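CDA peptide synthetase I (Streptomyces coelicolor, PDB 5DU9) contains a condensation domain of a non-ribosomal peptide synthetase, a two-lobed fold of the CoA-dependent acyltransferase superfamily. Local coordinates at residues V8-W20 with F67-Y79. The protein carries 1 engineered substitution. Numbering follows the deposited sequence.
Sequences VRHGLTSAQHCVW and FLTDEEGRPYRAY. Engineered in segment 8-20: C18 (natural residue Glu). With UM2 ((2S)-2-amino-N-butyl-propanamide), chain E.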
loop_
_atom_site.group_PDB
_atom_site.type_symbol
_atom_site.label_atom_id
_atom_site.label_comp_id
_atom_site.label_asym_id
_atom_site.label_seq_id
_atom_site.Cartn_x
_atom_site.Cartn_y
_atom_site.Cartn_z
ATOM N N VAL A 8 15.126 7.109 25.143
ATOM C CA VAL A 8 15.724 6.231 24.147
ATOM C C VAL A 8 15.510 6.800 22.751
ATOM O O VAL A 8 14.398 7.196 22.393
ATOM C CB VAL A 8 15.138 4.804 24.216
ATOM C CG1 VAL A 8 15.719 3.921 23.113
ATOM C CG2 VAL A 8 15.406 4.190 25.579
ATOM N N ARG A 9 16.587 6.841 21.973
ATOM C CA ARG A 9 16.530 7.300 20.591
ATOM C C ARG A 9 16.544 6.109 19.642
ATOM O O ARG A 9 17.577 5.473 19.438
ATOM C CB ARG A 9 17.695 8.239 20.296
ATOM C CG ARG A 9 17.672 9.486 21.154
ATOM C CD ARG A 9 18.751 10.468 20.761
ATOM N NE ARG A 9 18.654 11.698 21.542
ATOM C CZ ARG A 9 19.416 12.769 21.353
ATOM N NH1 ARG A 9 20.346 12.773 20.407
ATOM N NH2 ARG A 9 19.246 13.840 22.116
ATOM N N HIS A 10 15.382 5.814 19.067
ATOM C CA HIS A 10 15.220 4.643 18.217
ATOM C C HIS A 10 15.620 4.939 16.779
ATOM O O HIS A 10 15.294 5.993 16.238
ATOM C CB HIS A 10 13.772 4.153 18.268
ATOM C CG HIS A 10 13.337 3.695 19.625
ATOM N ND1 HIS A 10 13.622 2.437 20.112
ATOM C CD2 HIS A 10 12.634 4.323 20.597
ATOM C CE1 HIS A 10 13.118 2.311 21.327
ATOM N NE2 HIS A 10 12.514 3.443 21.645
ATOM N N GLY A 11 16.331 4.002 16.162
ATOM C CA GLY A 11 16.727 4.151 14.775
ATOM C C GLY A 11 15.539 3.993 13.851
ATOM O O GLY A 11 14.607 3.246 14.150
ATOM N N LEU A 12 15.562 4.716 12.736
ATOM C CA LEU A 12 14.536 4.585 11.708
ATOM C C LEU A 12 14.848 3.420 10.787
ATOM O O LEU A 12 16.014 3.095 10.558
ATOM C CB LEU A 12 14.426 5.862 10.873
ATOM C CG LEU A 12 13.563 7.003 11.401
ATOM C CD1 LEU A 12 14.121 7.539 12.712
ATOM C CD2 LEU A 12 13.480 8.106 10.356
ATOM N N THR A 13 13.803 2.797 10.252
ATOM C CA THR A 13 13.978 1.832 9.178
ATOM C C THR A 13 14.397 2.583 7.925
ATOM O O THR A 13 14.279 3.804 7.863
ATOM C CB THR A 13 12.697 1.060 8.876
ATOM O OG1 THR A 13 11.728 1.970 8.345
ATOM C CG2 THR A 13 12.146 0.397 10.138
ATOM N N SER A 14 14.864 1.854 6.919
ATOM C CA SER A 14 15.232 2.475 5.652
ATOM C C SER A 14 14.043 3.208 5.040
ATOM O O SER A 14 14.173 4.333 4.556
ATOM C CB SER A 14 15.757 1.427 4.672
ATOM O OG SER A 14 17.031 0.958 5.078
ATOM N N ALA A 15 12.886 2.560 5.055
ATOM C CA ALA A 15 11.675 3.152 4.501
ATOM C C ALA A 15 11.296 4.423 5.258
ATOM O O ALA A 15 10.855 5.398 4.668
ATOM C CB ALA A 15 10.533 2.159 4.537
ATOM N N GLN A 16 11.477 4.411 6.571
ATOM C CA GLN A 16 11.163 5.589 7.366
ATOM C C GLN A 16 12.136 6.730 7.064
ATOM O O GLN A 16 11.726 7.890 6.978
ATOM C CB GLN A 16 11.178 5.244 8.853
ATOM C CG GLN A 16 9.974 4.430 9.272
ATOM C CD GLN A 16 10.001 4.039 10.736
ATOM O OE1 GLN A 16 11.021 3.591 11.252
ATOM N NE2 GLN A 16 8.876 4.203 11.410
ATOM N N HIS A 17 13.417 6.402 6.898
ATOM C CA HIS A 17 14.414 7.392 6.485
ATOM C C HIS A 17 14.016 8.027 5.152
ATOM O O HIS A 17 14.165 9.231 4.955
ATOM C CB HIS A 17 15.801 6.759 6.358
ATOM C CG HIS A 17 16.568 6.698 7.644
ATOM N ND1 HIS A 17 17.066 7.821 8.267
ATOM C CD2 HIS A 17 16.940 5.645 8.412
ATOM C CE1 HIS A 17 17.703 7.465 9.370
ATOM N NE2 HIS A 17 17.641 6.150 9.481
ATOM N N CYS A 18 13.511 7.201 4.241
ATOM C CA CYS A 18 13.088 7.660 2.921
ATOM C C CYS A 18 11.941 8.669 3.020
ATOM O O CYS A 18 11.973 9.735 2.393
ATOM C CB CYS A 18 12.668 6.462 2.062
ATOM S SG CYS A 18 12.029 6.876 0.418
ATOM N N VAL A 19 10.926 8.327 3.806
ATOM C CA VAL A 19 9.790 9.213 3.999
ATOM C C VAL A 19 10.231 10.493 4.700
ATOM O O VAL A 19 9.799 11.584 4.336
ATOM C CB VAL A 19 8.675 8.523 4.806
ATOM C CG1 VAL A 19 7.560 9.502 5.157
ATOM C CG2 VAL A 19 8.109 7.357 4.009
ATOM N N TRP A 20 11.106 10.361 5.693
ATOM C CA TRP A 20 11.573 11.527 6.425
ATOM C C TRP A 20 12.247 12.524 5.482
ATOM O O TRP A 20 11.931 13.716 5.506
ATOM C CB TRP A 20 12.533 11.123 7.547
ATOM C CG TRP A 20 12.877 12.274 8.433
ATOM C CD1 TRP A 20 12.148 12.741 9.489
ATOM C CD2 TRP A 20 14.026 13.121 8.335
ATOM N NE1 TRP A 20 12.772 13.822 10.054
ATOM C CE2 TRP A 20 13.928 14.077 9.364
ATOM C CE3 TRP A 20 15.128 13.164 7.477
ATOM C CZ2 TRP A 20 14.892 15.062 9.562
ATOM C CZ3 TRP A 20 16.083 14.143 7.673
ATOM C CH2 TRP A 20 15.960 15.078 8.708
ATOM N N PHE A 67 8.920 11.752 15.716
ATOM C CA PHE A 67 10.231 11.804 15.090
ATOM C C PHE A 67 10.888 13.153 15.330
ATOM O O PHE A 67 10.300 14.205 15.076
ATOM C CB PHE A 67 10.104 11.504 13.599
ATOM C CG PHE A 67 9.555 10.138 13.324
ATOM C CD1 PHE A 67 8.190 9.900 13.399
ATOM C CD2 PHE A 67 10.401 9.080 13.036
ATOM C CE1 PHE A 67 7.682 8.638 13.178
ATOM C CE2 PHE A 67 9.899 7.815 12.811
ATOM C CZ PHE A 67 8.537 7.594 12.878
ATOM N N LEU A 68 12.114 13.094 15.839
ATOM C CA LEU A 68 12.871 14.277 16.218
ATOM C C LEU A 68 14.229 14.244 15.533
ATOM O O LEU A 68 14.605 13.232 14.947
ATOM C CB LEU A 68 13.036 14.334 17.737
ATOM C CG LEU A 68 11.747 14.207 18.553
ATOM C CD1 LEU A 68 12.066 13.927 20.012
ATOM C CD2 LEU A 68 10.904 15.464 18.424
ATOM N N THR A 69 14.958 15.353 15.605
ATOM C CA THR A 69 16.310 15.429 15.060
ATOM C C THR A 69 17.315 15.629 16.184
ATOM O O THR A 69 17.026 16.317 17.165
ATOM C CB THR A 69 16.454 16.578 14.048
ATOM O OG1 THR A 69 15.994 17.799 14.640
ATOM C CG2 THR A 69 15.648 16.292 12.790
ATOM N N ASP A 70 18.494 15.030 16.046
ATOM C CA ASP A 70 19.535 15.189 17.055
ATOM C C ASP A 70 20.374 16.431 16.756
ATOM O O ASP A 70 20.031 17.225 15.881
ATOM C CB ASP A 70 20.416 13.932 17.144
ATOM C CG ASP A 70 21.128 13.600 15.844
ATOM O OD1 ASP A 70 21.365 14.505 15.016
ATOM O OD2 ASP A 70 21.473 12.413 15.660
ATOM N N GLU A 71 21.471 16.589 17.487
ATOM C CA GLU A 71 22.300 17.783 17.379
ATOM C C GLU A 71 22.998 17.875 16.022
ATOM O O GLU A 71 23.366 18.964 15.581
ATOM C CB GLU A 71 23.338 17.813 18.504
ATOM C CG GLU A 71 22.753 18.057 19.894
ATOM C CD GLU A 71 21.913 16.895 20.408
ATOM O OE1 GLU A 71 22.039 15.771 19.873
ATOM O OE2 GLU A 71 21.123 17.110 21.350
ATOM N N GLU A 72 23.179 16.731 15.368
ATOM C CA GLU A 72 23.803 16.688 14.047
ATOM C C GLU A 72 22.756 16.762 12.932
ATOM O O GLU A 72 23.087 16.657 11.751
ATOM C CB GLU A 72 24.645 15.418 13.890
ATOM C CG GLU A 72 25.905 15.388 14.750
ATOM C CD GLU A 72 25.619 15.182 16.228
ATOM O OE1 GLU A 72 24.529 14.674 16.566
ATOM O OE2 GLU A 72 26.489 15.528 17.055
ATOM N N GLY A 73 21.496 16.937 13.313
ATOM C CA GLY A 73 20.419 17.081 12.351
ATOM C C GLY A 73 19.908 15.765 11.790
ATOM O O GLY A 73 19.186 15.758 10.794
ATOM N N ARG A 74 20.275 14.655 12.428
ATOM C CA ARG A 74 19.828 13.335 11.984
ATOM C C ARG A 74 18.549 12.914 12.707
ATOM O O ARG A 74 18.400 13.164 13.903
ATOM C CB ARG A 74 20.921 12.293 12.216
ATOM C CG ARG A 74 22.205 12.571 11.463
ATOM C CD ARG A 74 23.167 11.399 11.563
ATOM N NE ARG A 74 24.415 11.653 10.847
ATOM C CZ ARG A 74 25.498 12.211 11.385
ATOM N NH1 ARG A 74 25.510 12.582 12.660
ATOM N NH2 ARG A 74 26.579 12.396 10.641
ATOM N N PRO A 75 17.623 12.260 11.989
ATOM C CA PRO A 75 16.350 11.881 12.613
ATOM C C PRO A 75 16.441 10.668 13.535
ATOM O O PRO A 75 17.277 9.789 13.323
ATOM C CB PRO A 75 15.462 11.558 11.411
ATOM C CG PRO A 75 16.412 11.073 10.382
ATOM C CD PRO A 75 17.657 11.896 10.560
ATOM N N TYR A 76 15.587 10.640 14.553
ATOM C CA TYR A 76 15.392 9.447 15.363
ATOM C C TYR A 76 13.930 9.364 15.778
ATOM O O TYR A 76 13.190 10.342 15.673
ATOM C CB TYR A 76 16.314 9.441 16.589
ATOM C CG TYR A 76 16.071 10.530 17.618
ATOM C CD1 TYR A 76 15.146 10.355 18.642
ATOM C CD2 TYR A 76 16.795 11.714 17.589
ATOM C CE1 TYR A 76 14.937 11.339 19.595
ATOM C CE2 TYR A 76 16.593 12.704 18.542
ATOM C CZ TYR A 76 15.662 12.511 19.539
ATOM O OH TYR A 76 15.459 13.491 20.489
ATOM N N ARG A 77 13.517 8.182 16.228
ATOM C CA ARG A 77 12.145 7.956 16.655
ATOM C C ARG A 77 12.068 7.891 18.178
ATOM O O ARG A 77 12.897 7.248 18.821
ATOM C CB ARG A 77 11.601 6.666 16.034
ATOM C CG ARG A 77 10.163 6.351 16.409
ATOM C CD ARG A 77 9.677 5.086 15.720
ATOM N NE ARG A 77 10.448 3.912 16.123
ATOM C CZ ARG A 77 10.288 3.270 17.276
ATOM N NH1 ARG A 77 9.391 3.689 18.162
ATOM N NH2 ARG A 77 11.037 2.211 17.552
ATOM N N ALA A 78 11.070 8.570 18.739
ATOM C CA ALA A 78 10.846 8.592 20.180
ATOM C C ALA A 78 9.494 7.969 20.518
ATOM O O ALA A 78 8.488 8.269 19.878
ATOM C CB ALA A 78 10.921 10.014 20.705
ATOM N N TYR A 79 9.486 7.105 21.528
ATOM C CA TYR A 79 8.289 6.375 21.937
ATOM C C TYR A 79 7.539 7.123 23.038
ATOM O O TYR A 79 8.117 7.462 24.070
ATOM C CB TYR A 79 8.684 4.969 22.404
ATOM C CG TYR A 79 7.575 4.153 23.033
ATOM C CD1 TYR A 79 6.362 3.963 22.384
ATOM C CD2 TYR A 79 7.758 3.545 24.269
ATOM C CE1 TYR A 79 5.357 3.206 22.955
ATOM C CE2 TYR A 79 6.762 2.788 24.847
ATOM C CZ TYR A 79 5.564 2.618 24.188
ATOM O OH TYR A 79 4.572 1.861 24.767
HETATM C CCH UM2 E . 10.985 5.542 -0.198
HETATM C CCI UM2 E . 9.867 5.200 0.769
HETATM C CCJ UM2 E . 8.623 6.070 0.570
HETATM C CCK UM2 E . 7.732 5.589 -0.575
HETATM N NCL UM2 E . 6.813 4.519 -0.210
HETATM C CCM UM2 E . 5.545 4.501 -0.629
HETATM O OCN UM2 E . 4.923 5.512 -0.920
HETATM C CCO UM2 E . 4.894 3.154 -0.766
HETATM C CCP UM2 E . 5.172 2.598 -2.159
HETATM N NCQ UM2 E . 3.433 3.278 -0.601
HETATM O O HOH W 1 11.913 6.480 23.000
HETATM O O HOH W 2 21.443 10.737 18.264
HETATM O O HOH W 3 13.566 1.446 16.181
HETATM O O HOH W 4 11.778 3.148 13.801
HETATM O O HOH W 5 17.571 6.767 12.763
#
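P75 and W20 make the tight end of this contact: P75 CB stands over the indole five-membered ring, 3.6 Å from its centroid and 12° off the normal, a CH-pi contact. L12 fills the corner beside it, CD2 against P75 and CG 4.0 Å from F67 CE2, at the edge of the phenyl ring. Backbone pairing is confined to a single antiparallel bridge, H10 N to R77 O (2.9 Å) and R77 N to H10 O (2.8 Å), which ties the chain before helix 14-24 to the edge of the two-stranded hairpin 65-69/75-79 of the condensation domain. There the R77 guanidinium lies flat on H10, planes 17° apart; its chain, extended to CD and then bent at chi3 (62°), brings NH2 over CB and CG of H10. R77 NH1 is salt-bridged to E61 and hydrogen-bonded to S65, while H10 ND1 is hydrogen-bonded to D195. Beyond L12 the helix starts with a T13/Q16 capping box, and C18, an engineered cysteine, carries (2S)-2-amino-N-butyl-propanamide on SG. Toward solvent the contact loosens: the extended R9 side chain runs over one face of Y76, and its NH1 reaches E71 OE1 only weakly (3.5 Å), with a water linking NH1 to D70 OD2.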